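Long-range contact in hydrogenase maturation factor (Thermoanaerobacter tengcongensis, PDB 3VTH), which probably transfers a carbamoyl group from carbamoyl phosphate to the C-terminal cysteine of HypE, using ATP, during maturation of [NiFe]-hydrogenases: residues M492-Y506 / W518-F530. Numbering follows the deposited sequence.
Sequences MAEHNLDEKVIGIAY and WGAEILVCDLKSF
The Tyr-506 ring turns its edge to Glu-521, whose backbone N lies near the ring plane, 3.8 Å from CD1, while CG2 of Ile-504 sits over the centre of one face. Tyr-506 OH touches CD1 of Ile-522 and hydrogen-bonds Thr-681. With CG1 beside its backbone N (chi1 -42°) and a bend at chi2 (-63°), Ile-522 brings CD1 within 3.7 Å of Ile-504 CG1, the two side chains running alongside. Six backbone hydrogen bonds define the antiparallel ladder; Gly-503 N to Leu-523 O is nearly straight (2.8 Å, 175°). At the last hydrogen-bonded pair, with Ala-505, Glu-521 folds back, and its OE1 accepts Gly-519 N and Ala-520 N, each at 2.9 Å, from opposite faces of the carboxylate, and also bonds Ser-595 OG; OE2 pairs with Arg-532. A leucine in its place would probably leave both amides without their acceptor and Arg-532 without its mate, freeing the corner to shift. Beyond the other end, Leu-527 CD2 packs on Met-492 CE at 3.9 Å. The hairpin, in the actin-like Kae1-like domain, carries Asp-507, an iron ligand, just past Tyr-506; helix 666-692 covers the isoleucine face, helix 483-494 the Ala-505 and Cys-525 face, and strands 696-700 and 530-542 continue the sheet.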
loop_
_atom_site.group_PDB
_atom_site.type_symbol
_atom_site.label_atom_id
_atom_site.label_comp_id
_atom_site.label_asym_id
_atom_site.label_seq_id
_atom_site.Cartn_x
_atom_site.Cartn_y
_atom_site.Cartn_z
ATOM N N MET A 492 3.021 12.582 -9.949
ATOM C CA MET A 492 2.890 12.906 -11.381
ATOM C C MET A 492 2.553 11.670 -12.223
ATOM O O MET A 492 1.675 11.728 -13.090
ATOM C CB MET A 492 4.167 13.560 -11.914
ATOM C CG MET A 492 4.478 14.930 -11.311
ATOM S SD MET A 492 6.080 15.583 -11.830
ATOM C CE MET A 492 5.705 15.921 -13.560
ATOM N N ALA A 493 3.264 10.570 -11.971
ATOM C CA ALA A 493 3.014 9.287 -12.633
ATOM C C ALA A 493 1.541 8.815 -12.552
ATOM O O ALA A 493 0.984 8.364 -13.549
ATOM C CB ALA A 493 3.949 8.203 -12.057
ATOM N N GLU A 494 0.934 8.900 -11.363
ATOM C CA GLU A 494 -0.475 8.490 -11.141
ATOM C C GLU A 494 -1.418 9.354 -11.920
ATOM O O GLU A 494 -2.492 8.900 -12.338
ATOM C CB GLU A 494 -0.920 8.707 -9.691
ATOM C CG GLU A 494 -0.214 7.983 -8.644
ATOM C CD GLU A 494 -1.019 7.977 -7.351
ATOM O OE1 GLU A 494 -2.278 7.949 -7.410
ATOM O OE2 GLU A 494 -0.389 8.020 -6.284
ATOM N N HIS A 495 -1.053 10.623 -12.070
ATOM C CA HIS A 495 -1.935 11.569 -12.723
ATOM C C HIS A 495 -1.536 11.880 -14.154
ATOM O O HIS A 495 -2.064 12.812 -14.745
ATOM C CB HIS A 495 -2.057 12.844 -11.883
ATOM C CG HIS A 495 -2.637 12.597 -10.523
ATOM N ND1 HIS A 495 -3.992 12.459 -10.309
ATOM C CD2 HIS A 495 -2.045 12.424 -9.317
ATOM C CE1 HIS A 495 -4.210 12.229 -9.026
ATOM N NE2 HIS A 495 -3.047 12.211 -8.400
ATOM N N ASN A 496 -0.618 11.091 -14.711
ATOM C CA ASN A 496 -0.148 11.282 -16.093
ATOM C C ASN A 496 0.375 12.693 -16.376
ATOM O O ASN A 496 0.152 13.252 -17.449
ATOM C CB ASN A 496 -1.246 10.886 -17.099
ATOM C CG ASN A 496 -1.831 9.513 -16.801
ATOM O OD1 ASN A 496 -3.040 9.370 -16.587
ATOM N ND2 ASN A 496 -0.971 8.505 -16.758
ATOM N N LEU A 497 1.073 13.264 -15.397
ATOM C CA LEU A 497 1.653 14.583 -15.571
ATOM C C LEU A 497 3.069 14.445 -16.097
ATOM O O LEU A 497 3.833 13.571 -15.655
ATOM C CB LEU A 497 1.633 15.393 -14.270
ATOM C CG LEU A 497 0.275 15.599 -13.596
ATOM C CD1 LEU A 497 0.447 16.296 -12.252
ATOM C CD2 LEU A 497 -0.706 16.368 -14.498
ATOM N N ASP A 498 3.404 15.322 -17.042
ATOM C CA ASP A 498 4.675 15.282 -17.753
ATOM C C ASP A 498 4.989 16.705 -18.219
ATOM O O ASP A 498 5.017 16.998 -19.430
ATOM C CB ASP A 498 4.576 14.313 -18.943
ATOM C CG ASP A 498 5.866 14.232 -19.756
ATOM O OD1 ASP A 498 5.778 13.869 -20.947
ATOM O OD2 ASP A 498 6.961 14.525 -19.223
ATOM N N GLU A 499 5.189 17.580 -17.236
ATOM C CA GLU A 499 5.450 19.003 -17.433
ATOM C C GLU A 499 5.982 19.524 -16.103
ATOM O O GLU A 499 5.939 18.815 -15.096
ATOM C CB GLU A 499 4.166 19.746 -17.803
ATOM C CG GLU A 499 3.091 19.763 -16.683
ATOM C CD GLU A 499 1.753 20.282 -17.190
ATOM O OE1 GLU A 499 1.415 21.458 -16.915
ATOM O OE2 GLU A 499 1.051 19.512 -17.887
ATOM N N LYS A 500 6.490 20.753 -16.094
ATOM C CA LYS A 500 6.979 21.353 -14.863
ATOM C C LYS A 500 5.826 21.686 -13.920
ATOM O O LYS A 500 4.873 22.349 -14.304
ATOM C CB LYS A 500 7.811 22.606 -15.152
ATOM C CG LYS A 500 9.263 22.332 -15.548
ATOM C CD LYS A 500 9.952 23.639 -15.897
ATOM C CE LYS A 500 11.078 23.452 -16.914
ATOM N NZ LYS A 500 12.343 23.023 -16.267
ATOM N N VAL A 501 5.914 21.204 -12.688
ATOM C CA VAL A 501 4.918 21.489 -11.672
ATOM C C VAL A 501 5.623 22.109 -10.470
ATOM O O VAL A 501 6.851 22.024 -10.353
ATOM C CB VAL A 501 4.172 20.188 -11.211
ATOM C CG1 VAL A 501 3.391 19.576 -12.359
ATOM C CG2 VAL A 501 5.150 19.142 -10.618
ATOM N N ILE A 502 4.854 22.729 -9.582
ATOM C CA ILE A 502 5.358 23.103 -8.260
ATOM C C ILE A 502 5.238 21.885 -7.353
ATOM O O ILE A 502 4.140 21.374 -7.139
ATOM C CB ILE A 502 4.561 24.288 -7.685
ATOM C CG1 ILE A 502 4.786 25.531 -8.565
ATOM C CG2 ILE A 502 4.950 24.541 -6.245
ATOM C CD1 ILE A 502 3.738 26.646 -8.386
ATOM N N GLY A 503 6.370 21.406 -6.843
ATOM C CA GLY A 503 6.402 20.163 -6.083
ATOM C C GLY A 503 6.658 20.503 -4.627
ATOM O O GLY A 503 7.678 21.106 -4.300
ATOM N N ILE A 504 5.721 20.139 -3.759
ATOM C CA ILE A 504 5.872 20.360 -2.321
ATOM C C ILE A 504 6.149 18.986 -1.689
ATOM O O ILE A 504 5.272 18.135 -1.617
ATOM C CB ILE A 504 4.611 21.044 -1.747
ATOM C CG1 ILE A 504 4.434 22.411 -2.452
ATOM C CG2 ILE A 504 4.714 21.173 -0.222
ATOM C CD1 ILE A 504 3.155 23.124 -2.196
ATOM N N ALA A 505 7.393 18.769 -1.292
ATOM C CA ALA A 505 7.829 17.477 -0.817
ATOM C C ALA A 505 8.179 17.609 0.665
ATOM O O ALA A 505 9.235 18.147 1.029
ATOM C CB ALA A 505 9.017 17.007 -1.619
ATOM N N TYR A 506 7.272 17.149 1.519
ATOM C CA TYR A 506 7.455 17.294 2.969
ATOM C C TYR A 506 7.577 15.891 3.553
ATOM O O TYR A 506 6.704 15.058 3.348
ATOM C CB TYR A 506 6.277 18.047 3.618
ATOM C CG TYR A 506 6.210 19.548 3.353
ATOM C CD1 TYR A 506 7.243 20.217 2.675
ATOM C CD2 TYR A 506 5.138 20.304 3.834
ATOM C CE1 TYR A 506 7.217 21.602 2.480
ATOM C CE2 TYR A 506 5.082 21.690 3.637
ATOM C CZ TYR A 506 6.127 22.329 2.952
ATOM O OH TYR A 506 6.076 23.684 2.753
ATOM N N TRP A 518 17.137 16.715 3.604
ATOM C CA TRP A 518 16.030 17.492 3.050
ATOM C C TRP A 518 14.715 16.875 3.512
ATOM O O TRP A 518 14.712 15.769 4.070
ATOM C CB TRP A 518 16.082 17.478 1.524
ATOM C CG TRP A 518 17.180 18.292 0.894
ATOM C CD1 TRP A 518 18.265 18.868 1.518
ATOM C CD2 TRP A 518 17.329 18.575 -0.510
ATOM N NE1 TRP A 518 19.062 19.495 0.586
ATOM C CE2 TRP A 518 18.508 19.342 -0.660
ATOM C CE3 TRP A 518 16.568 18.267 -1.649
ATOM C CZ2 TRP A 518 18.959 19.801 -1.916
ATOM C CZ3 TRP A 518 17.008 18.729 -2.897
ATOM C CH2 TRP A 518 18.190 19.493 -3.014
ATOM N N GLY A 519 13.597 17.549 3.271
ATOM C CA GLY A 519 12.313 17.070 3.830
ATOM C C GLY A 519 11.285 18.157 4.078
ATOM O O GLY A 519 10.199 17.893 4.592
ATOM N N ALA A 520 11.624 19.382 3.702
ATOM C CA ALA A 520 10.670 20.472 3.730
ATOM C C ALA A 520 10.964 21.358 2.539
ATOM O O ALA A 520 11.348 22.527 2.685
ATOM C CB ALA A 520 10.784 21.237 5.044
ATOM N N GLU A 521 10.775 20.783 1.354
ATOM C CA GLU A 521 11.281 21.364 0.115
ATOM C C GLU A 521 10.159 21.786 -0.819
ATOM O O GLU A 521 9.131 21.113 -0.901
ATOM C CB GLU A 521 12.146 20.335 -0.626
ATOM C CG GLU A 521 13.079 19.525 0.293
ATOM C CD GLU A 521 13.995 20.417 1.085
ATOM O OE1 GLU A 521 14.048 20.265 2.330
ATOM O OE2 GLU A 521 14.636 21.292 0.459
ATOM N N ILE A 522 10.371 22.902 -1.512
ATOM C CA ILE A 522 9.543 23.252 -2.651
ATOM C C ILE A 522 10.442 23.240 -3.869
ATOM O O ILE A 522 11.480 23.909 -3.921
ATOM C CB ILE A 522 8.848 24.645 -2.565
ATOM C CG1 ILE A 522 8.274 24.931 -1.179
ATOM C CG2 ILE A 522 7.762 24.778 -3.670
ATOM C CD1 ILE A 522 7.222 24.048 -0.735
ATOM N N LEU A 523 10.039 22.444 -4.837
ATOM C CA LEU A 523 10.775 22.300 -6.072
ATOM C C LEU A 523 9.929 22.820 -7.210
ATOM O O LEU A 523 8.697 22.888 -7.107
ATOM C CB LEU A 523 11.057 20.815 -6.322
ATOM C CG LEU A 523 11.598 19.999 -5.151
ATOM C CD1 LEU A 523 11.793 18.533 -5.585
ATOM C CD2 LEU A 523 12.926 20.618 -4.630
ATOM N N VAL A 524 10.591 23.196 -8.294
ATOM C CA VAL A 524 9.934 23.209 -9.581
ATOM C C VAL A 524 10.555 22.049 -10.349
ATOM O O VAL A 524 11.770 22.017 -10.556
ATOM C CB VAL A 524 10.121 24.536 -10.316
ATOM C CG1 VAL A 524 9.627 24.417 -11.752
ATOM C CG2 VAL A 524 9.389 25.666 -9.570
ATOM N N CYS A 525 9.737 21.073 -10.724
ATOM C CA CYS A 525 10.270 19.914 -11.429
ATOM C C CYS A 525 9.376 19.341 -12.506
ATOM O O CYS A 525 8.154 19.532 -12.508
ATOM C CB CYS A 525 10.663 18.811 -10.452
ATOM S SG CYS A 525 9.380 18.304 -9.321
ATOM N N ASP A 526 10.011 18.643 -13.433
ATOM C CA ASP A 526 9.282 17.803 -14.371
ATOM C C ASP A 526 9.777 16.388 -14.131
ATOM O O ASP A 526 10.322 16.112 -13.073
ATOM C CB ASP A 526 9.479 18.275 -15.825
ATOM C CG ASP A 526 10.950 18.404 -16.228
ATOM O OD1 ASP A 526 11.833 17.780 -15.599
ATOM O OD2 ASP A 526 11.227 19.150 -17.199
ATOM N N LEU A 527 9.624 15.497 -15.105
ATOM C CA LEU A 527 10.060 14.118 -14.907
ATOM C C LEU A 527 11.556 13.942 -15.194
ATOM O O LEU A 527 12.094 12.853 -15.046
ATOM C CB LEU A 527 9.231 13.160 -15.774
ATOM C CG LEU A 527 7.728 12.979 -15.479
ATOM C CD1 LEU A 527 7.087 12.027 -16.483
ATOM C CD2 LEU A 527 7.492 12.471 -14.061
ATOM N N LYS A 528 12.232 14.995 -15.630
ATOM C CA LYS A 528 13.639 14.830 -15.976
ATOM C C LYS A 528 14.627 15.713 -15.212
ATOM O O LYS A 528 15.836 15.604 -15.426
ATOM C CB LYS A 528 13.844 14.990 -17.486
ATOM C CG LYS A 528 13.323 16.295 -18.077
ATOM C CD LYS A 528 13.408 16.245 -19.622
ATOM C CE LYS A 528 12.794 17.486 -20.262
ATOM N NZ LYS A 528 12.913 17.450 -21.750
ATOM N N SER A 529 14.115 16.593 -14.353
ATOM C CA SER A 529 14.951 17.555 -13.614
ATOM C C SER A 529 14.143 18.210 -12.509
ATOM O O SER A 529 12.909 18.169 -12.524
ATOM C CB SER A 529 15.449 18.659 -14.553
ATOM O OG SER A 529 14.340 19.395 -15.057
ATOM N N PHE A 530 14.846 18.835 -11.569
ATOM C CA PHE A 530 14.217 19.634 -10.529
ATOM C C PHE A 530 15.065 20.860 -10.227
ATOM O O PHE A 530 16.282 20.853 -10.446
ATOM C CB PHE A 530 13.978 18.797 -9.261
ATOM C CG PHE A 530 15.225 18.540 -8.457
ATOM C CD1 PHE A 530 15.626 19.430 -7.449
ATOM C CD2 PHE A 530 15.999 17.426 -8.701
ATOM C CE1 PHE A 530 16.795 19.204 -6.714
ATOM C CE2 PHE A 530 17.153 17.188 -7.958
ATOM C CZ PHE A 530 17.552 18.073 -6.966
HETATM O O HOH W 1 8.613 15.883 -17.836
#